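Local coordinates for protein acetylxylan esterase (Geobacillus stearothermophilus, PDB 5BN1) that removes acetyl side groups from the xylose units of xylan and xylo-oligosaccharides, working as a ring-shaped octamer of the GDSL (SGNH) esterase family, at residues G130-T135 and L168-Q173; L10-S15 and D83-M88; N92-Q97 and R149-Y154. The protein carries 1 engineered substitution. One frame throughout, in Å; residues are numbered along the deposited sequence.

Interaction 1 (G130-T135 and L168-Q173)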
loop_
_atom_site.group_PDB
_atom_site.type_symbol
_atom_site.label_atom_id
_atom_site.label_comp_id
_atom_site.label_asym_id
_atom_site.label_seq_id
_atom_site.Cartn_x
_atom_site.Cartn_y
_atom_site.Cartn_z
ATOM N N GLY A 130 3.903 5.395 -44.273
ATOM C CA GLY A 130 2.589 5.029 -44.495
ATOM C C GLY A 130 1.709 5.238 -43.187
ATOM O O GLY A 130 2.292 5.445 -42.145
ATOM N N ILE A 131 0.416 5.188 -43.421
ATOM C CA ILE A 131 -0.579 5.390 -42.333
ATOM C C ILE A 131 -1.512 4.266 -42.428
ATOM O O ILE A 131 -2.008 3.839 -43.469
ATOM C CB ILE A 131 -1.289 6.724 -42.505
ATOM C CG1 ILE A 131 -0.290 7.845 -42.226
ATOM C CG2 ILE A 131 -2.510 6.802 -41.538
ATOM C CD1 ILE A 131 -0.851 9.226 -42.509
ATOM N N ILE A 132 -1.903 3.703 -41.214
ATOM C CA ILE A 132 -2.907 2.738 -41.145
ATOM C C ILE A 132 -4.094 3.263 -40.305
ATOM O O ILE A 132 -3.861 3.693 -39.203
ATOM C CB ILE A 132 -2.450 1.416 -40.394
ATOM C CG1 ILE A 132 -1.159 0.883 -41.056
ATOM C CG2 ILE A 132 -3.528 0.371 -40.483
ATOM C CD1 ILE A 132 0.047 0.817 -40.213
ATOM N N LEU A 133 -5.253 3.422 -40.929
ATOM C CA LEU A 133 -6.429 3.929 -40.255
ATOM C C LEU A 133 -7.258 2.745 -39.912
ATOM O O LEU A 133 -7.828 2.017 -40.675
ATOM C CB LEU A 133 -7.230 4.862 -41.242
ATOM C CG LEU A 133 -6.487 6.158 -41.338
ATOM C CD1 LEU A 133 -7.150 6.959 -42.473
ATOM C CD2 LEU A 133 -6.615 7.015 -40.135
ATOM N N MET A 134 -7.448 2.608 -38.547
ATOM C CA MET A 134 -8.359 1.623 -38.060
ATOM C C MET A 134 -9.634 2.257 -37.591
ATOM O O MET A 134 -9.632 3.259 -36.935
ATOM C CB MET A 134 -7.731 0.964 -36.796
ATOM C CG MET A 134 -6.372 0.361 -37.009
ATOM S SD MET A 134 -5.538 -0.376 -35.468
ATOM C CE MET A 134 -6.661 -1.733 -35.217
ATOM N N THR A 135 -10.732 1.674 -37.936
ATOM C CA THR A 135 -12.055 2.219 -37.537
ATOM C C THR A 135 -12.196 2.079 -36.012
ATOM O O THR A 135 -11.590 1.140 -35.444
ATOM C CB THR A 135 -13.283 1.543 -38.145
ATOM O OG1 THR A 135 -13.360 0.127 -37.826
ATOM C CG2 THR A 135 -13.189 1.590 -39.693
ATOM N N LEU A 168 -3.604 2.636 -45.549
ATOM C CA LEU A 168 -4.105 1.317 -45.294
ATOM C C LEU A 168 -5.318 1.484 -44.298
ATOM O O LEU A 168 -5.472 2.493 -43.660
ATOM C CB LEU A 168 -3.019 0.448 -44.612
ATOM C CG LEU A 168 -1.784 0.129 -45.503
ATOM C CD1 LEU A 168 -0.768 -0.732 -44.727
ATOM C CD2 LEU A 168 -2.287 -0.565 -46.711
ATOM N N PHE A 169 -6.106 0.471 -44.261
ATOM C CA PHE A 169 -7.450 0.552 -43.632
ATOM C C PHE A 169 -7.842 -0.742 -42.983
ATOM O O PHE A 169 -7.850 -1.837 -43.607
ATOM C CB PHE A 169 -8.503 0.933 -44.680
ATOM C CG PHE A 169 -9.925 0.876 -44.188
ATOM C CD1 PHE A 169 -10.300 1.819 -43.226
ATOM C CD2 PHE A 169 -10.797 -0.078 -44.514
ATOM C CE1 PHE A 169 -11.604 1.755 -42.737
ATOM C CE2 PHE A 169 -12.131 -0.169 -44.040
ATOM C CZ PHE A 169 -12.513 0.810 -43.093
ATOM N N VAL A 170 -8.201 -0.689 -41.655
ATOM C CA VAL A 170 -8.701 -1.834 -40.982
ATOM C C VAL A 170 -10.113 -1.571 -40.477
ATOM O O VAL A 170 -10.301 -0.667 -39.628
ATOM C CB VAL A 170 -7.774 -2.125 -39.748
ATOM C CG1 VAL A 170 -8.261 -3.423 -39.048
ATOM C CG2 VAL A 170 -6.332 -2.206 -40.149
ATOM N N ASP A 171 -11.034 -2.384 -40.901
ATOM C CA ASP A 171 -12.412 -2.331 -40.505
ATOM C C ASP A 171 -12.564 -3.240 -39.235
ATOM O O ASP A 171 -12.851 -4.414 -39.340
ATOM C CB ASP A 171 -13.372 -2.728 -41.580
ATOM C CG ASP A 171 -14.768 -2.485 -41.238
ATOM O OD1 ASP A 171 -15.158 -2.226 -40.001
ATOM O OD2 ASP A 171 -15.695 -2.429 -42.144
ATOM N N THR A 172 -12.396 -2.597 -38.081
ATOM C CA THR A 172 -12.445 -3.394 -36.794
ATOM C C THR A 172 -13.833 -3.770 -36.537
ATOM O O THR A 172 -14.130 -4.746 -35.874
ATOM C CB THR A 172 -11.817 -2.581 -35.665
ATOM O OG1 THR A 172 -12.583 -1.382 -35.510
ATOM C CG2 THR A 172 -10.391 -2.284 -35.901
ATOM N N GLN A 173 -14.849 -2.976 -36.922
ATOM C CA GLN A 173 -16.223 -3.361 -36.740
ATOM C C GLN A 173 -16.550 -4.621 -37.460
ATOM O O GLN A 173 -17.191 -5.458 -36.915
ATOM C CB GLN A 173 -17.233 -2.243 -37.171
ATOM C CG GLN A 173 -18.628 -2.528 -36.742
ATOM C CD GLN A 173 -18.807 -2.547 -35.245
ATOM O OE1 GLN A 173 -19.380 -3.585 -34.679
ATOM N NE2 GLN A 173 -18.420 -1.550 -34.630
#
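Ile132, Leu133 and Met134 pair with Leu168, Phe169 and Val170 as parallel strands at the edge of the chain's five-stranded sheet. Strand 168-170 is outermost within this chain. With helix 146-165 between the strands, this is a beta-alpha-beta crossover, and the contact is largely buried. Leu133 is gripped at both ends: its N donates to Leu168 O (2.9 Å) and its O accepts from Val170 N. Thr135 N continues the ladder to Val170 O. Ile132, Met134, Leu168 and Val170 share one face of the sheet. There Ile132 CG2 meets Val170 CG2 at 3.8 Å, and the Met134 side chain lies alongside Val170. Helix 197-211 packs against this face at Leu168 and Val170.

Past the strand ends, Thr135 meets Thr172 at the start of helix 172-180. Thr135 OG1 lies between its backbone N and carbonyl carbon (chi1 59°) and accepts Thr172 N at 2.9 Å (N-H...O 138°). Thr172 OG1 donates in return to Thr135 O at 2.7 Å, from above the carbonyl plane. The same Thr135 torsion puts CG2 anti to the carbonyl carbon, where it meets Phe169 CE1 obliquely at 3.4 Å. An alanine in place of Thr135 would probably leave Thr172 N without its OG1 acceptor and open a gap beside the Phe169 ring. Asp171 caps the helix that begins here, its OD1 accepting from Ala174 N. The reciprocal threonine pair gives the first helical N-H, Thr172 N, an acceptor and Thr135 O a donor, which fixes strand end and helix start relative to each other.

Interaction 2 (L10-S15 and D83-M88)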
loop_
_atom_site.group_PDB
_atom_site.type_symbol
_atom_site.label_atom_id
_atom_site.label_comp_id
_atom_site.label_asym_id
_atom_site.label_seq_id
_atom_site.Cartn_x
_atom_site.Cartn_y
_atom_site.Cartn_z
ATOM N N LEU A 10 4.306 3.205 -35.082
ATOM C CA LEU A 10 3.823 3.895 -33.946
ATOM C C LEU A 10 2.332 3.750 -33.954
ATOM O O LEU A 10 1.640 4.061 -34.915
ATOM C CB LEU A 10 4.202 5.376 -33.929
ATOM C CG LEU A 10 3.770 6.243 -32.792
ATOM C CD1 LEU A 10 4.765 7.392 -32.646
ATOM C CD2 LEU A 10 2.418 6.881 -33.020
ATOM N N PHE A 11 1.739 3.298 -32.811
ATOM C CA PHE A 11 0.294 3.148 -32.626
ATOM C C PHE A 11 -0.162 4.256 -31.722
ATOM O O PHE A 11 0.431 4.615 -30.708
ATOM C CB PHE A 11 -0.027 1.804 -31.945
ATOM C CG PHE A 11 0.190 0.600 -32.783
ATOM C CD1 PHE A 11 -0.847 0.054 -33.441
ATOM C CD2 PHE A 11 1.446 -0.073 -32.752
ATOM C CE1 PHE A 11 -0.725 -1.099 -34.204
ATOM C CE2 PHE A 11 1.570 -1.241 -33.466
ATOM C CZ PHE A 11 0.537 -1.756 -34.192
ATOM N N ILE A 12 -1.315 4.837 -32.138
ATOM C CA ILE A 12 -1.919 5.890 -31.369
ATOM C C ILE A 12 -3.457 5.683 -31.340
ATOM O O ILE A 12 -4.061 5.093 -32.236
ATOM C CB ILE A 12 -1.471 7.309 -31.747
ATOM C CG1 ILE A 12 -1.788 8.342 -30.663
ATOM C CG2 ILE A 12 -2.021 7.650 -33.132
ATOM C CD1 ILE A 12 -1.107 9.716 -30.809
ATOM N N GLY A 13 -4.057 6.083 -30.209
ATOM C CA GLY A 13 -5.424 5.888 -29.988
ATOM C C GLY A 13 -5.742 6.114 -28.510
ATOM O O GLY A 13 -5.098 6.861 -27.803
ATOM N N ASP A 14 -6.845 5.436 -28.103
ATOM C CA ASP A 14 -7.437 5.536 -26.738
ATOM C C ASP A 14 -7.053 4.332 -25.857
ATOM O O ASP A 14 -6.054 3.734 -26.097
ATOM C CB ASP A 14 -8.922 5.772 -26.922
ATOM C CG ASP A 14 -9.585 4.715 -27.685
ATOM O OD1 ASP A 14 -9.142 3.543 -27.666
ATOM O OD2 ASP A 14 -10.536 4.998 -28.431
ATOM N N SER A 15 -7.926 4.028 -24.902
ATOM C CA SER A 15 -7.591 2.886 -24.027
ATOM C C SER A 15 -7.392 1.583 -24.729
ATOM O O SER A 15 -6.607 0.738 -24.294
ATOM C CB SER A 15 -8.661 2.623 -22.957
ATOM O OG SER A 15 -9.936 2.419 -23.601
ATOM N N ASP A 83 7.982 5.772 -39.089
ATOM C CA ASP A 83 7.796 5.373 -40.470
ATOM C C ASP A 83 6.407 5.007 -40.873
ATOM O O ASP A 83 5.868 5.328 -41.877
ATOM C CB ASP A 83 8.725 4.223 -40.819
ATOM C CG ASP A 83 10.160 4.581 -40.612
ATOM O OD1 ASP A 83 10.635 5.556 -41.397
ATOM O OD2 ASP A 83 10.884 4.121 -39.705
ATOM N N TRP A 84 5.644 4.404 -39.884
ATOM C CA TRP A 84 4.305 4.051 -40.068
ATOM C C TRP A 84 3.518 4.480 -38.805
ATOM O O TRP A 84 4.045 4.394 -37.688
ATOM C CB TRP A 84 4.109 2.560 -40.203
ATOM C CG TRP A 84 4.568 2.000 -41.438
ATOM C CD1 TRP A 84 5.841 1.655 -41.731
ATOM C CD2 TRP A 84 3.762 1.749 -42.607
ATOM N NE1 TRP A 84 5.869 1.216 -43.058
ATOM C CE2 TRP A 84 4.624 1.268 -43.598
ATOM C CE3 TRP A 84 2.423 1.959 -42.916
ATOM C CZ2 TRP A 84 4.182 0.958 -44.861
ATOM C CZ3 TRP A 84 1.971 1.588 -44.172
ATOM C CH2 TRP A 84 2.854 1.095 -45.110
ATOM N N VAL A 85 2.361 5.096 -39.060
ATOM C CA VAL A 85 1.472 5.522 -37.979
ATOM C C VAL A 85 0.139 4.854 -38.137
ATOM O O VAL A 85 -0.574 4.917 -39.115
ATOM C CB VAL A 85 1.258 7.068 -37.932
ATOM C CG1 VAL A 85 0.310 7.498 -36.789
ATOM C CG2 VAL A 85 2.546 7.764 -37.736
ATOM N N SER A 86 -0.260 4.115 -37.074
ATOM C CA SER A 86 -1.540 3.427 -36.938
ATOM C C SER A 86 -2.422 4.235 -35.952
ATOM O O SER A 86 -1.985 4.597 -34.865
ATOM C CB SER A 86 -1.439 1.988 -36.384
ATOM O OG SER A 86 -2.666 1.380 -36.297
ATOM N N ILE A 87 -3.592 4.609 -36.451
ATOM C CA ILE A 87 -4.555 5.419 -35.695
ATOM C C ILE A 87 -5.810 4.598 -35.501
ATOM O O ILE A 87 -6.450 4.118 -36.419
ATOM C CB ILE A 87 -4.939 6.754 -36.421
ATOM C CG1 ILE A 87 -3.632 7.455 -36.788
ATOM C CG2 ILE A 87 -5.897 7.553 -35.567
ATOM C CD1 ILE A 87 -3.918 8.563 -37.841
ATOM N N MET A 88 -6.291 4.510 -34.220
ATOM C CA MET A 88 -7.624 3.965 -33.898
ATOM C C MET A 88 -8.234 4.879 -32.863
ATOM O O MET A 88 -7.931 4.934 -31.684
ATOM C CB MET A 88 -7.640 2.511 -33.362
ATOM C CG MET A 88 -9.049 2.014 -33.206
ATOM S SD MET A 88 -9.248 0.225 -33.087
ATOM C CE MET A 88 -8.096 -0.125 -31.785
HETATM O O HOH W 1 -3.676 2.235 -33.699
HETATM O O HOH W 2 -7.639 3.005 -29.854
#
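Phe11 and Ser86 lie next to each other on one face of the sheet, on neighbouring parallel strands. Ring atom CD1 of Phe11 comes obliquely to Ser86 CB at 3.6 Å. The OG of Ser86 is anti to its backbone N (chi1 -179°). It shares a hydrogen bond with a water at 2.9 Å, and that water donates to Ile12 O while lying in plane at the edge of the Phe11 ring. On the other face Ile12 CG2 sits between the backbone N and the carbonyl carbon. This brings it to Ile87 CG1 at 4.0 Å, the two side chains lying side by side, while CG1 of Ile12 leads away. Helix 66-78 covers this face.

The two are inner strands of the parallel sheet of the SGNH hydrolase fold. Strand 8-13 runs into Gly13, Asp14 and Ser15, the last inferred to be the nucleophile. The backbones are laced by Ser86 N to Leu10 O (2.9 Å), Ile12 N to Ser86 O (2.8 Å) and Met88 N to Ile12 O (3.0 Å). A CB on Gly13 would collide with Met88 O. A second water accepts a hydrogen bond from Asp14 N and donates one to Met88 O at 2.7 Å. The Asp14 side chain turns to cap Ile16 N.

Interaction 3 (N92-Q97 and R149-Y154); sequences NDVWRQ and RTMDQY
Val94 is the centre of this contact, between helices 91-99 and 146-165. It sits against Tyr154, Met151 and Thr150. The helix segments run nearly antiparallel, at 153°, with axes 9.8 Å apart. These helices follow strands 84-88 and 130-134 of the SGNH-fold sheet, and meet beyond the strand ends.

CG2 of Val94 lies over the middle of the Tyr154 ring, 3.5 Å from the centroid and 7° off the ring normal. This is a CH-pi contact. All six ring carbons lie at similar distances from the methyl. The other methyl, CG1, is anti to the backbone N and meets Thr150 CG2 at 3.8 Å.

Met151 reaches in from its own helix by bending at chi2 and chi3. Its SD lies 3.8 Å from Val94 CG2, and its CE sits 3.9 Å from Val94 CG1. Val94 is therefore held between a ring face, a thioether and a threonine methyl.

Tyr154 also makes the polar link. Gln97 and Tyr154 meet tip to tip, with Gln97 NE2 donating to Tyr154 OH at 2.9 Å in a bent bond. The same NE2 donates to Asp93 O at 2.9 Å, in a straight bond (169°). Both acceptors lie close to the amide plane, which should hold the rotation of the amide. Tyr154 OH in turn hydrogen-bonds to Val108 O. Tyr113 of helix 110-124 also meets the Tyr154 ring.

Asn92, inferred to stabilise the transition state, lies on the same helix but points away from the contact. Trp95 points away too, and stacks on Trp190 of a neighbouring subunit. The chemistry is that of an apolar seam with one hydrogen-bonded pair beside it: Val94 fits the ring face, and the buried tyrosine hydroxyl has both an N-H donor and a carbonyl acceptor.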
loop_
_atom_site.group_PDB
_atom_site.type_symbol
_atom_site.label_atom_id
_atom_site.label_comp_id
_atom_site.label_asym_id
_atom_site.label_seq_id
_atom_site.Cartn_x
_atom_site.Cartn_y
_atom_site.Cartn_z
ATOM N N ASN A 92 -14.442 7.100 -28.059
ATOM C CA ASN A 92 -14.789 8.043 -27.024
ATOM C C ASN A 92 -15.574 9.232 -27.609
ATOM O O ASN A 92 -16.501 9.744 -27.009
ATOM C CB ASN A 92 -13.625 8.488 -26.262
ATOM C CG ASN A 92 -13.053 7.356 -25.437
ATOM O OD1 ASN A 92 -13.824 6.745 -24.654
ATOM N ND2 ASN A 92 -11.819 7.138 -25.484
ATOM N N ASP A 93 -15.174 9.632 -28.839
ATOM C CA ASP A 93 -15.851 10.693 -29.573
ATOM C C ASP A 93 -17.331 10.440 -29.622
ATOM O O ASP A 93 -18.155 11.373 -29.502
ATOM C CB ASP A 93 -15.243 10.780 -30.951
ATOM C CG ASP A 93 -13.747 10.871 -30.950
ATOM O OD1 ASP A 93 -13.040 9.910 -30.429
ATOM O OD2 ASP A 93 -13.120 11.857 -31.438
ATOM N N VAL A 94 -17.732 9.195 -29.842
ATOM C CA VAL A 94 -19.047 8.674 -29.877
ATOM C C VAL A 94 -19.581 8.448 -28.452
ATOM O O VAL A 94 -20.690 8.829 -28.128
ATOM C CB VAL A 94 -19.126 7.413 -30.720
ATOM C CG1 VAL A 94 -20.463 6.802 -30.652
ATOM C CG2 VAL A 94 -18.754 7.750 -32.194
ATOM N N TRP A 95 -18.846 7.646 -27.693
ATOM C CA TRP A 95 -19.388 7.141 -26.398
ATOM C C TRP A 95 -19.867 8.263 -25.521
ATOM O O TRP A 95 -20.908 8.120 -24.894
ATOM C CB TRP A 95 -18.325 6.322 -25.705
ATOM C CG TRP A 95 -18.821 5.302 -24.705
ATOM C CD1 TRP A 95 -20.093 4.903 -24.469
ATOM C CD2 TRP A 95 -17.961 4.364 -24.030
ATOM N NE1 TRP A 95 -20.106 3.846 -23.555
ATOM C CE2 TRP A 95 -18.806 3.497 -23.285
ATOM C CE3 TRP A 95 -16.600 4.267 -23.913
ATOM C CZ2 TRP A 95 -18.247 2.433 -22.530
ATOM C CZ3 TRP A 95 -16.056 3.278 -23.118
ATOM C CH2 TRP A 95 -16.915 2.380 -22.451
ATOM N N ARG A 96 -19.105 9.338 -25.422
ATOM C CA ARG A 96 -19.533 10.472 -24.613
ATOM C C ARG A 96 -20.901 10.997 -24.879
ATOM O O ARG A 96 -21.631 11.501 -24.009
ATOM C CB ARG A 96 -18.479 11.566 -24.559
ATOM C CG ARG A 96 -17.145 11.219 -23.994
ATOM C CD ARG A 96 -17.128 10.873 -22.503
ATOM N NE ARG A 96 -17.457 9.456 -22.333
ATOM C CZ ARG A 96 -16.625 8.449 -22.543
ATOM N NH1 ARG A 96 -17.062 7.186 -22.356
ATOM N NH2 ARG A 96 -15.397 8.620 -23.032
ATOM N N GLN A 97 -21.290 10.965 -26.166
ATOM C CA GLN A 97 -22.597 11.394 -26.590
ATOM C C GLN A 97 -23.753 10.619 -25.957
ATOM O O GLN A 97 -24.879 11.038 -25.868
ATOM C CB GLN A 97 -22.759 11.387 -28.123
ATOM C CG GLN A 97 -21.694 12.176 -28.844
ATOM C CD GLN A 97 -21.746 12.102 -30.332
ATOM O OE1 GLN A 97 -22.886 12.213 -30.925
ATOM N NE2 GLN A 97 -20.612 11.970 -30.976
ATOM N N ARG A 149 -25.048 2.390 -34.388
ATOM C CA ARG A 149 -25.337 3.150 -35.649
ATOM C C ARG A 149 -24.453 4.329 -35.795
ATOM O O ARG A 149 -23.844 4.590 -36.858
ATOM C CB ARG A 149 -26.791 3.488 -35.683
ATOM C CG ARG A 149 -27.219 4.194 -36.957
ATOM C CD ARG A 149 -28.768 4.278 -36.932
ATOM N NE ARG A 149 -29.314 5.062 -35.832
ATOM C CZ ARG A 149 -30.323 4.750 -34.933
ATOM N NH1 ARG A 149 -31.038 3.591 -34.899
ATOM N NH2 ARG A 149 -30.650 5.671 -34.010
ATOM N N THR A 150 -24.280 5.103 -34.711
ATOM C CA THR A 150 -23.331 6.170 -34.733
ATOM C C THR A 150 -21.937 5.804 -35.039
ATOM O O THR A 150 -21.161 6.351 -35.784
ATOM C CB THR A 150 -23.527 7.092 -33.486
ATOM O OG1 THR A 150 -24.897 7.521 -33.360
ATOM C CG2 THR A 150 -22.591 8.217 -33.429
ATOM N N MET A 151 -21.501 4.740 -34.307
ATOM C CA MET A 151 -20.173 4.287 -34.507
ATOM C C MET A 151 -19.881 3.887 -35.985
ATOM O O MET A 151 -18.821 4.176 -36.482
ATOM C CB MET A 151 -19.874 3.068 -33.567
ATOM C CG MET A 151 -18.431 2.868 -33.294
ATOM S SD MET A 151 -17.605 4.126 -32.305
ATOM C CE MET A 151 -18.285 3.624 -30.723
ATOM N N ASP A 152 -20.870 3.223 -36.582
ATOM C CA ASP A 152 -20.781 2.827 -38.017
ATOM C C ASP A 152 -20.592 4.079 -38.888
ATOM O O ASP A 152 -19.759 4.088 -39.837
ATOM C CB ASP A 152 -21.900 2.013 -38.501
ATOM C CG ASP A 152 -21.887 0.552 -38.037
ATOM O OD1 ASP A 152 -21.011 0.179 -37.306
ATOM O OD2 ASP A 152 -22.909 -0.090 -38.407
ATOM N N GLN A 153 -21.296 5.152 -38.512
ATOM C CA GLN A 153 -21.130 6.431 -39.274
ATOM C C GLN A 153 -19.756 6.987 -39.181
ATOM O O GLN A 153 -19.102 7.412 -40.127
ATOM C CB GLN A 153 -22.199 7.382 -38.838
ATOM C CG GLN A 153 -22.054 8.700 -39.600
ATOM C CD GLN A 153 -23.173 9.646 -39.247
ATOM O OE1 GLN A 153 -23.532 9.862 -38.025
ATOM N NE2 GLN A 153 -23.857 10.118 -40.293
ATOM N N TYR A 154 -19.106 7.001 -37.970
ATOM C CA TYR A 154 -17.726 7.395 -37.760
ATOM C C TYR A 154 -16.780 6.471 -38.506
ATOM O O TYR A 154 -15.794 6.934 -39.073
ATOM C CB TYR A 154 -17.384 7.490 -36.256
ATOM C CG TYR A 154 -17.888 8.754 -35.541
ATOM C CD1 TYR A 154 -19.272 9.023 -35.497
ATOM C CD2 TYR A 154 -17.025 9.590 -34.887
ATOM C CE1 TYR A 154 -19.763 10.214 -34.884
ATOM C CE2 TYR A 154 -17.489 10.738 -34.245
ATOM C CZ TYR A 154 -18.836 10.970 -34.244
ATOM O OH TYR A 154 -19.335 12.143 -33.603
#

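In the fold
From the N terminus, interaction 2 comes first. Its loop opens at 10-15 and closes at 83-88, enclosing strand 55-58 and helix 66-78. It is finished before the others begin. Interaction 3 then opens at 92-97, interaction 1 opens at 130-135, interaction 3 closes at 149-154 and interaction 1 closes at 168-173. These two therefore cross. Interactions 1 and 2 meet in one sheet, since strands 84-88 and 130-134 are neighbours, with Ile132 N probably bonded to Val85 O. Interaction 3 joins helices that follow strands 84-88 and 130-134. Asp14 packs on Asn92, linking interaction 2 to interaction 3 near the inferred active site.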